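Local atomic coordinates of putative uncharacterized protein (Ustilago maydis, PDB entry 4GNX), a protein that binds single-stranded DNA as a subunit of replication protein A, using several OB-fold domains, one of which also carries a zinc site. Residues 158-166 with 176-187; 340-348 with 363-374. All coordinates share one frame; numbering follows the deposited sequence.

Interaction 1. Residues 158-166 with 176-187. With nucleotides of chain G.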
# COMPACT_ATOMS: atom_id res chain seq x y z
N ARG C 158 -14.30 14.57 11.83
CA ARG C 158 -14.30 14.93 13.25
C ARG C 158 -13.20 15.96 13.51
O ARG C 158 -12.07 15.78 13.05
CB ARG C 158 -14.07 13.69 14.12
CG ARG C 158 -15.30 12.81 14.34
CD ARG C 158 -15.00 11.67 15.31
NE ARG C 158 -14.29 10.55 14.69
CZ ARG C 158 -12.97 10.39 14.68
NH1 ARG C 158 -12.17 11.27 15.27
NH2 ARG C 158 -12.43 9.33 14.08
N PRO C 159 -13.51 17.05 14.27
CA PRO C 159 -12.55 18.15 14.51
C PRO C 159 -11.21 17.66 15.05
O PRO C 159 -11.17 16.62 15.72
CB PRO C 159 -13.26 19.01 15.56
CG PRO C 159 -14.70 18.69 15.43
CD PRO C 159 -14.77 17.25 15.02
N VAL C 160 -10.13 18.39 14.75
CA VAL C 160 -8.80 18.02 15.25
C VAL C 160 -7.96 19.23 15.69
O VAL C 160 -7.81 20.20 14.95
CB VAL C 160 -7.96 17.23 14.22
CG1 VAL C 160 -6.82 16.50 14.92
CG2 VAL C 160 -8.82 16.24 13.44
N GLN C 161 -7.40 19.14 16.90
CA GLN C 161 -6.44 20.15 17.37
C GLN C 161 -5.05 19.91 16.79
O GLN C 161 -4.58 18.78 16.75
CB GLN C 161 -6.35 20.18 18.91
CG GLN C 161 -7.35 21.11 19.59
CD GLN C 161 -8.75 20.52 19.72
OE1 GLN C 161 -8.92 19.30 19.83
NE2 GLN C 161 -9.76 21.39 19.72
N LYS C 162 -4.40 20.99 16.37
CA LYS C 162 -3.13 20.90 15.66
C LYS C 162 -2.24 22.06 16.04
O LYS C 162 -2.73 23.16 16.26
CB LYS C 162 -3.41 20.92 14.16
CG LYS C 162 -2.25 20.50 13.30
CD LYS C 162 -2.20 21.26 11.99
CE LYS C 162 -0.76 21.37 11.53
NZ LYS C 162 -0.65 22.00 10.19
N ARG C 163 -0.93 21.83 16.14
CA ARG C 163 0.03 22.93 16.31
C ARG C 163 1.40 22.60 15.71
O ARG C 163 1.79 21.43 15.66
CB ARG C 163 0.15 23.36 17.78
CG ARG C 163 1.31 24.31 18.05
CD ARG C 163 1.34 24.79 19.49
NE ARG C 163 0.48 25.96 19.66
CZ ARG C 163 -0.52 26.03 20.52
NH1 ARG C 163 -0.79 25.00 21.32
NH2 ARG C 163 -1.25 27.13 20.59
N GLU C 164 2.11 23.63 15.26
CA GLU C 164 3.39 23.46 14.58
C GLU C 164 4.55 24.08 15.32
O GLU C 164 4.47 25.22 15.78
CB GLU C 164 3.32 24.00 13.16
CG GLU C 164 2.56 23.07 12.24
CD GLU C 164 2.86 23.30 10.78
OE1 GLU C 164 3.69 24.18 10.46
OE2 GLU C 164 2.26 22.59 9.94
N LEU C 165 5.64 23.33 15.43
CA LEU C 165 6.87 23.78 16.06
C LEU C 165 7.97 23.86 15.01
O LEU C 165 7.99 23.07 14.07
CB LEU C 165 7.33 22.80 17.14
CG LEU C 165 6.36 21.95 17.97
CD1 LEU C 165 7.15 21.00 18.84
CD2 LEU C 165 5.43 22.80 18.81
N THR C 166 8.88 24.81 15.19
CA THR C 166 10.07 24.90 14.33
C THR C 166 11.28 24.40 15.12
O THR C 166 11.59 24.93 16.20
CB THR C 166 10.30 26.34 13.82
OG1 THR C 166 9.08 26.87 13.29
CG2 THR C 166 11.36 26.36 12.73
N LYS C 176 9.59 21.80 10.18
CA LYS C 176 8.32 21.91 10.89
C LYS C 176 7.89 20.55 11.49
O LYS C 176 8.10 19.49 10.88
CB LYS C 176 7.21 22.47 9.98
CG LYS C 176 7.30 23.96 9.62
CD LYS C 176 7.77 24.15 8.18
CE LYS C 176 7.03 25.29 7.47
NZ LYS C 176 7.57 26.64 7.80
N LEU C 177 7.33 20.59 12.69
CA LEU C 177 6.76 19.40 13.31
C LEU C 177 5.36 19.69 13.85
O LEU C 177 5.16 20.67 14.58
CB LEU C 177 7.66 18.88 14.43
CG LEU C 177 7.27 17.54 15.08
CD1 LEU C 177 8.52 16.83 15.57
CD2 LEU C 177 6.26 17.69 16.22
N THR C 178 4.41 18.83 13.51
CA THR C 178 3.03 18.99 13.98
C THR C 178 2.76 18.20 15.27
O THR C 178 3.13 17.02 15.37
CB THR C 178 2.02 18.59 12.87
OG1 THR C 178 2.00 19.60 11.85
CG2 THR C 178 0.62 18.40 13.43
N LEU C 179 2.13 18.85 16.25
CA LEU C 179 1.54 18.17 17.41
C LEU C 179 0.06 18.05 17.18
O LEU C 179 -0.56 18.94 16.61
CB LEU C 179 1.73 18.96 18.70
CG LEU C 179 3.12 19.45 19.11
CD1 LEU C 179 3.06 20.14 20.46
CD2 LEU C 179 4.12 18.30 19.14
N TRP C 180 -0.52 16.95 17.64
CA TRP C 180 -1.94 16.74 17.54
C TRP C 180 -2.58 16.73 18.89
O TRP C 180 -1.88 16.64 19.90
CB TRP C 180 -2.22 15.42 16.85
CG TRP C 180 -1.59 15.27 15.48
CD1 TRP C 180 -0.43 14.59 15.17
CD2 TRP C 180 -2.09 15.78 14.20
NE1 TRP C 180 -0.18 14.65 13.83
CE2 TRP C 180 -1.14 15.34 13.19
CE3 TRP C 180 -3.20 16.53 13.80
CZ2 TRP C 180 -1.29 15.66 11.84
CZ3 TRP C 180 -3.35 16.84 12.45
CH2 TRP C 180 -2.41 16.41 11.49
N GLY C 181 -3.91 16.83 18.91
CA GLY C 181 -4.72 16.57 20.09
C GLY C 181 -4.40 17.36 21.34
O GLY C 181 -4.14 18.56 21.29
N LYS C 182 -4.43 16.67 22.47
CA LYS C 182 -4.29 17.29 23.78
C LYS C 182 -2.88 17.83 23.99
O LYS C 182 -2.71 18.88 24.61
CB LYS C 182 -4.64 16.27 24.87
CG LYS C 182 -4.78 16.84 26.27
CD LYS C 182 -6.21 17.26 26.54
CE LYS C 182 -6.38 17.63 28.01
NZ LYS C 182 -7.68 18.29 28.28
N THR C 183 -1.89 17.11 23.48
CA THR C 183 -0.49 17.55 23.54
C THR C 183 -0.32 18.89 22.83
O THR C 183 0.53 19.70 23.21
CB THR C 183 0.46 16.52 22.90
OG1 THR C 183 -0.08 15.20 23.07
CG2 THR C 183 1.85 16.58 23.53
N ALA C 184 -1.14 19.11 21.80
CA ALA C 184 -1.10 20.35 21.02
C ALA C 184 -1.62 21.51 21.85
O ALA C 184 -0.89 22.48 22.07
CB ALA C 184 -1.91 20.20 19.74
N GLU C 185 -2.86 21.41 22.31
CA GLU C 185 -3.45 22.45 23.16
C GLU C 185 -2.54 22.86 24.31
O GLU C 185 -2.11 24.01 24.38
CB GLU C 185 -4.79 21.98 23.72
CG GLU C 185 -5.76 21.48 22.67
CD GLU C 185 -7.05 20.96 23.27
OE1 GLU C 185 -7.52 21.56 24.27
OE2 GLU C 185 -7.60 19.97 22.74
N THR C 186 -2.25 21.90 25.18
CA THR C 186 -1.57 22.16 26.45
C THR C 186 -0.10 22.55 26.29
O THR C 186 0.62 22.67 27.28
CB THR C 186 -1.63 20.92 27.37
OG1 THR C 186 -1.16 19.77 26.65
CG2 THR C 186 -3.06 20.67 27.85
N PHE C 187 0.33 22.77 25.06
CA PHE C 187 1.76 22.93 24.80
C PHE C 187 2.44 24.06 25.57
O PHE C 187 3.50 23.84 26.16
CB PHE C 187 2.06 23.04 23.30
CG PHE C 187 3.53 23.04 23.00
CD1 PHE C 187 4.36 22.01 23.44
CD2 PHE C 187 4.10 24.09 22.27
CE1 PHE C 187 5.71 22.01 23.15
CE2 PHE C 187 5.46 24.10 21.99
CZ PHE C 187 6.27 23.05 22.43
P DT G 6 -1.71 10.25 9.90
OP1 DT G 6 -1.60 9.46 8.65
OP2 DT G 6 -0.49 10.87 10.48
O5' DT G 6 -2.80 11.38 9.66
C5' DT G 6 -3.98 11.12 8.86
C4' DT G 6 -5.15 11.96 9.32
O4' DT G 6 -5.39 11.76 10.74
C3' DT G 6 -5.00 13.47 9.12
O3' DT G 6 -6.18 13.99 8.50
C2' DT G 6 -4.76 14.02 10.51
C1' DT G 6 -5.40 13.00 11.44
N1 DT G 6 -4.67 12.80 12.71
C2 DT G 6 -5.30 13.12 13.90
O2 DT G 6 -6.42 13.59 13.95
N3 DT G 6 -4.54 12.90 15.02
C4 DT G 6 -3.26 12.38 15.08
O4 DT G 6 -2.71 12.23 16.17
C5 DT G 6 -2.67 12.05 13.80
C7 DT G 6 -1.29 11.48 13.77
C6 DT G 6 -3.40 12.27 12.70
P DT G 7 -6.03 14.60 7.04
OP1 DT G 7 -7.38 14.82 6.46
OP2 DT G 7 -5.05 13.76 6.31
O5' DT G 7 -5.36 16.01 7.37
C5' DT G 7 -6.03 16.97 8.22
C4' DT G 7 -5.27 18.28 8.26
O4' DT G 7 -3.98 18.09 8.89
C3' DT G 7 -4.97 18.91 6.90
O3' DT G 7 -5.00 20.33 7.06
C2' DT G 7 -3.57 18.43 6.59
C1' DT G 7 -2.94 18.40 7.98
N1 DT G 7 -1.86 17.41 8.19
C2 DT G 7 -0.71 17.84 8.81
O2 DT G 7 -0.53 19.00 9.14
N3 DT G 7 0.23 16.87 9.01
C4 DT G 7 0.13 15.53 8.69
O4 DT G 7 1.06 14.77 8.94
C5 DT G 7 -1.10 15.14 8.05
C7 DT G 7 -1.29 13.71 7.65
C6 DT G 7 -2.03 16.08 7.84

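Interaction 2. Residues 340-348 with 363-374. With nucleotides of chain G.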
# COMPACT_ATOMS: atom_id res chain seq x y z
N PRO C 340 0.18 19.66 -39.04
CA PRO C 340 -0.11 19.93 -37.65
C PRO C 340 0.66 18.97 -36.75
O PRO C 340 1.05 17.88 -37.19
CB PRO C 340 -1.61 19.64 -37.55
CG PRO C 340 -1.85 18.56 -38.55
CD PRO C 340 -0.75 18.65 -39.60
N GLU C 341 0.89 19.39 -35.52
CA GLU C 341 1.40 18.51 -34.48
C GLU C 341 0.20 17.86 -33.80
O GLU C 341 -0.86 18.47 -33.70
CB GLU C 341 2.19 19.31 -33.44
CG GLU C 341 3.52 18.69 -33.04
CD GLU C 341 4.69 19.33 -33.76
OE1 GLU C 341 5.13 20.42 -33.31
OE2 GLU C 341 5.15 18.76 -34.78
N TYR C 342 0.37 16.63 -33.34
CA TYR C 342 -0.72 15.97 -32.65
C TYR C 342 -0.39 15.80 -31.19
O TYR C 342 0.65 15.27 -30.84
CB TYR C 342 -1.06 14.63 -33.31
CG TYR C 342 -1.54 14.77 -34.74
CD1 TYR C 342 -0.66 14.58 -35.81
CD2 TYR C 342 -2.87 15.10 -35.03
CE1 TYR C 342 -1.09 14.69 -37.13
CE2 TYR C 342 -3.31 15.21 -36.35
CZ TYR C 342 -2.41 15.01 -37.39
OH TYR C 342 -2.82 15.13 -38.70
N ARG C 343 -1.27 16.30 -30.34
CA ARG C 343 -1.09 16.19 -28.91
C ARG C 343 -2.26 15.42 -28.30
O ARG C 343 -3.37 15.46 -28.81
CB ARG C 343 -0.98 17.57 -28.27
CG ARG C 343 0.30 18.31 -28.59
CD ARG C 343 0.52 19.49 -27.66
NE ARG C 343 1.22 19.15 -26.41
CZ ARG C 343 2.54 18.97 -26.30
NH1 ARG C 343 3.35 19.07 -27.35
NH2 ARG C 343 3.06 18.68 -25.12
N TYR C 344 -1.99 14.73 -27.20
CA TYR C 344 -3.03 13.97 -26.50
C TYR C 344 -3.92 14.85 -25.65
O TYR C 344 -3.47 15.83 -25.04
CB TYR C 344 -2.44 12.86 -25.63
CG TYR C 344 -1.96 11.64 -26.39
CD1 TYR C 344 -0.61 11.25 -26.37
CD2 TYR C 344 -2.85 10.87 -27.13
CE1 TYR C 344 -0.17 10.13 -27.06
CE2 TYR C 344 -2.41 9.75 -27.83
CZ TYR C 344 -1.07 9.39 -27.78
OH TYR C 344 -0.65 8.29 -28.47
N ILE C 345 -5.20 14.49 -25.63
CA ILE C 345 -6.16 14.96 -24.63
C ILE C 345 -6.88 13.74 -24.06
O ILE C 345 -8.09 13.57 -24.21
CB ILE C 345 -7.12 16.00 -25.22
CG1 ILE C 345 -7.39 15.71 -26.71
CG2 ILE C 345 -6.50 17.38 -25.04
CD1 ILE C 345 -8.42 16.59 -27.40
N LEU C 346 -6.11 12.89 -23.41
CA LEU C 346 -6.55 11.58 -22.99
C LEU C 346 -7.69 11.58 -21.97
O LEU C 346 -7.63 12.24 -20.94
CB LEU C 346 -5.36 10.84 -22.39
CG LEU C 346 -5.59 9.41 -21.92
CD1 LEU C 346 -5.06 8.47 -22.99
CD2 LEU C 346 -4.85 9.19 -20.61
N SER C 347 -8.73 10.82 -22.28
CA SER C 347 -9.80 10.59 -21.32
C SER C 347 -9.83 9.11 -20.95
O SER C 347 -10.21 8.26 -21.78
CB SER C 347 -11.14 11.01 -21.91
OG SER C 347 -12.01 11.45 -20.89
N THR C 348 -9.45 8.78 -19.72
CA THR C 348 -9.32 7.38 -19.33
C THR C 348 -10.06 6.97 -18.07
O THR C 348 -9.94 7.62 -17.05
CB THR C 348 -7.84 6.98 -19.20
OG1 THR C 348 -7.77 5.57 -18.99
CG2 THR C 348 -7.17 7.69 -18.02
N ASN C 363 -0.05 15.23 -23.12
CA ASN C 363 0.92 14.65 -24.05
C ASN C 363 2.00 13.73 -23.43
O ASN C 363 2.22 12.63 -23.92
CB ASN C 363 1.55 15.75 -24.92
CG ASN C 363 2.23 15.20 -26.16
OD1 ASN C 363 3.45 15.33 -26.32
ND2 ASN C 363 1.46 14.56 -27.04
N GLU C 364 2.64 14.18 -22.36
CA GLU C 364 3.73 13.41 -21.75
C GLU C 364 3.21 12.10 -21.18
O GLU C 364 3.59 11.02 -21.63
CB GLU C 364 4.44 14.22 -20.66
CG GLU C 364 5.09 15.53 -21.13
CD GLU C 364 4.13 16.72 -21.12
OE1 GLU C 364 2.88 16.52 -21.04
OE2 GLU C 364 4.64 17.87 -21.21
N ASP C 365 2.31 12.21 -20.20
CA ASP C 365 1.79 11.05 -19.47
C ASP C 365 0.91 10.12 -20.31
O ASP C 365 0.91 8.90 -20.10
CB ASP C 365 1.04 11.52 -18.20
CG ASP C 365 2.00 12.09 -17.13
OD1 ASP C 365 2.79 11.31 -16.55
OD2 ASP C 365 1.96 13.31 -16.88
N ALA C 366 0.19 10.68 -21.27
CA ALA C 366 -0.62 9.85 -22.14
C ALA C 366 0.21 9.02 -23.11
O ALA C 366 -0.23 7.96 -23.56
CB ALA C 366 -1.65 10.68 -22.88
N THR C 367 1.43 9.48 -23.40
CA THR C 367 2.33 8.77 -24.31
C THR C 367 2.77 7.42 -23.76
O THR C 367 2.75 6.42 -24.48
CB THR C 367 3.55 9.60 -24.73
OG1 THR C 367 3.12 10.75 -25.47
CG2 THR C 367 4.48 8.79 -25.61
N GLN C 368 3.16 7.39 -22.50
CA GLN C 368 3.52 6.13 -21.86
C GLN C 368 2.30 5.27 -21.62
O GLN C 368 2.40 4.05 -21.56
CB GLN C 368 4.27 6.37 -20.55
CG GLN C 368 3.55 7.29 -19.59
CD GLN C 368 3.98 7.08 -18.15
OE1 GLN C 368 4.18 5.94 -17.70
NE2 GLN C 368 4.11 8.18 -17.41
N LEU C 369 1.14 5.89 -21.48
CA LEU C 369 -0.05 5.09 -21.32
C LEU C 369 -0.42 4.34 -22.58
O LEU C 369 -1.16 3.37 -22.53
CB LEU C 369 -1.21 5.94 -20.80
CG LEU C 369 -1.49 5.69 -19.32
CD1 LEU C 369 -0.36 6.14 -18.40
CD2 LEU C 369 -2.78 6.35 -18.90
N ILE C 370 0.13 4.76 -23.72
CA ILE C 370 -0.18 4.15 -25.01
C ILE C 370 1.09 3.59 -25.69
O ILE C 370 1.01 2.73 -26.57
CB ILE C 370 -0.95 5.14 -25.93
CG1 ILE C 370 -2.29 5.49 -25.27
CG2 ILE C 370 -1.19 4.56 -27.32
CD1 ILE C 370 -2.81 6.86 -25.63
N GLY C 371 2.25 4.06 -25.24
CA GLY C 371 3.54 3.54 -25.70
C GLY C 371 3.85 4.11 -27.06
O GLY C 371 4.52 3.48 -27.87
N MET C 372 3.37 5.33 -27.29
CA MET C 372 3.36 5.93 -28.62
C MET C 372 3.02 7.40 -28.52
O MET C 372 2.16 7.78 -27.74
CB MET C 372 2.28 5.25 -29.41
CG MET C 372 2.60 5.06 -30.86
SD MET C 372 1.21 4.27 -31.66
CE MET C 372 1.17 2.71 -30.78
N SER C 373 3.70 8.23 -29.30
CA SER C 373 3.33 9.64 -29.40
C SER C 373 2.02 9.76 -30.16
O SER C 373 1.64 8.83 -30.90
CB SER C 373 4.40 10.43 -30.14
OG SER C 373 4.29 10.18 -31.54
N ALA C 374 1.33 10.88 -30.00
CA ALA C 374 0.05 11.10 -30.68
C ALA C 374 0.18 11.09 -32.21
O ALA C 374 -0.75 10.70 -32.93
CB ALA C 374 -0.63 12.37 -30.20
P DT G 18 -21.57 10.44 -21.45
OP1 DT G 18 -22.59 10.76 -22.48
OP2 DT G 18 -22.00 9.98 -20.11
O5' DT G 18 -20.60 9.34 -22.07
C5' DT G 18 -20.15 9.43 -23.44
C4' DT G 18 -18.67 9.14 -23.53
O4' DT G 18 -17.97 10.10 -22.73
C3' DT G 18 -18.26 7.77 -22.98
O3' DT G 18 -18.18 6.76 -24.01
C2' DT G 18 -16.92 8.02 -22.31
C1' DT G 18 -16.79 9.54 -22.21
N1 DT G 18 -16.61 10.07 -20.85
C2 DT G 18 -15.52 10.88 -20.62
O2 DT G 18 -14.69 11.14 -21.48
N3 DT G 18 -15.42 11.37 -19.34
C4 DT G 18 -16.30 11.16 -18.30
O4 DT G 18 -16.08 11.67 -17.21
C5 DT G 18 -17.43 10.31 -18.61
C7 DT G 18 -18.43 10.02 -17.53
C6 DT G 18 -17.53 9.83 -19.85

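Interaction 1. Residues 158-166 with 176-187
Arg163 and Leu179 face each other as a hydrogen-bonded pair near the open end of a beta hairpin. Strand 159-166 runs antiparallel to strand 176-180. Leu179 N gives its hydrogen to Arg163 O over 2.7 Å, and Arg163 N returns a bond to Leu179 O. Leu165 and Leu177 pair likewise. Past the strand end, Gly181 N reaches Gln161 O.

The DNA side of the hairpin carries Lys162, Glu164, Thr178 and Trp180. The base of DT6 of chain G lies over one face of the Trp180 indole, with its C5 offset toward the rim. Thr178 CG2 sits over the centre of the opposite face, 3.5 Å above the ring plane. DT7 of chain G comes to the far end of the indole, where its O4' lies at the edge. Val160 CG1 touches both Trp180 CE3 and DT6 of chain G O2. Lys162 NZ forms a salt bridge with Glu164 OE2 at 3.0 Å and a weak hydrogen bond to DT7 of chain G O2. Glu164 OE2 also accepts from Ala265 N.

The other face is mostly apolar. Leu165 CD2 meets Leu179 CD1 at 3.9 Å and also packs on the Phe187 ring. Arg163 CG is anti to the backbone N (chi1 169°), and a bend at chi3 brings NH1 to the end of the short helix. There NH1 makes weak bonds to Ala184 O and Glu185 O, while NE is bonded to Gly146 O.

The face with Lys162 and Trp180 belongs to the DNA-binding surface of an OB fold; the leucine face packs inward. Strand 135-152 flanks 159-166 on its other edge, and 213-217 pairs with the far edge of 176-180. Met222 of strand 220-224 packs against Leu165, Leu179 and Phe187.

Interaction 2. Residues 340-348 with 363-374
A short helix packs across a strand of the C-terminal OB-fold domain, and Tyr344 is the main side chain between them. Strand 341-348 and helix 363-370 run at 80° to each other, with axes 7.5 Å apart at closest. Tyr344 CG is anti to its own carbonyl carbon (chi1 -76°), and the ring reaches in toward the turn after the helix. Ala374 CB sits over the ring centre, 3.7 Å from the centroid and 5° off the normal, a CH-pi contact. Thr367 OG1 lies at the ring edge. Tyr344 OH donates to Met372 O over 2.9 Å, from above the carbonyl plane. Ala366 CB touches both Tyr344 CB and Leu346 CB, while Leu346 CD1 meets Ile370 CD1 at 3.8 Å. One residue before Tyr344, Arg343 has Asn363 CB and OD1 over one face of its guanidinium. The Arg343 side chain also packs on a thymine base of the bound DNA. Ser347 OG donates to DT18 of chain G O2 over 2.8 Å.

Strand 290-310 pairs with 341-348 by backbone hydrogen bonds. Helix 374-381 adds Leu377 against Tyr344 and Met372. Strand 414-426 meets the helix at Asp365 and Leu369.

Overall arrangement
Interactions 1 and 2 lie in different OB-fold domains, on opposite sides of the chain's centre. Their centres are about 45 Å apart, and they do not touch. Interaction 1 joins two hairpin strands and the short helix after them; interaction 2 sets a helix and its following turn against a strand. Both meet the DNA of chain G. Interaction 1 is the more buried. It is held by paired backbones, and one face of its hairpin offers an aromatic ring to the bases. Interaction 2 is partly buried and has no backbone bonds between its segments. Its grip comes from side chains and one tyrosine hydroxyl, and its DNA contacts come from the strand alone.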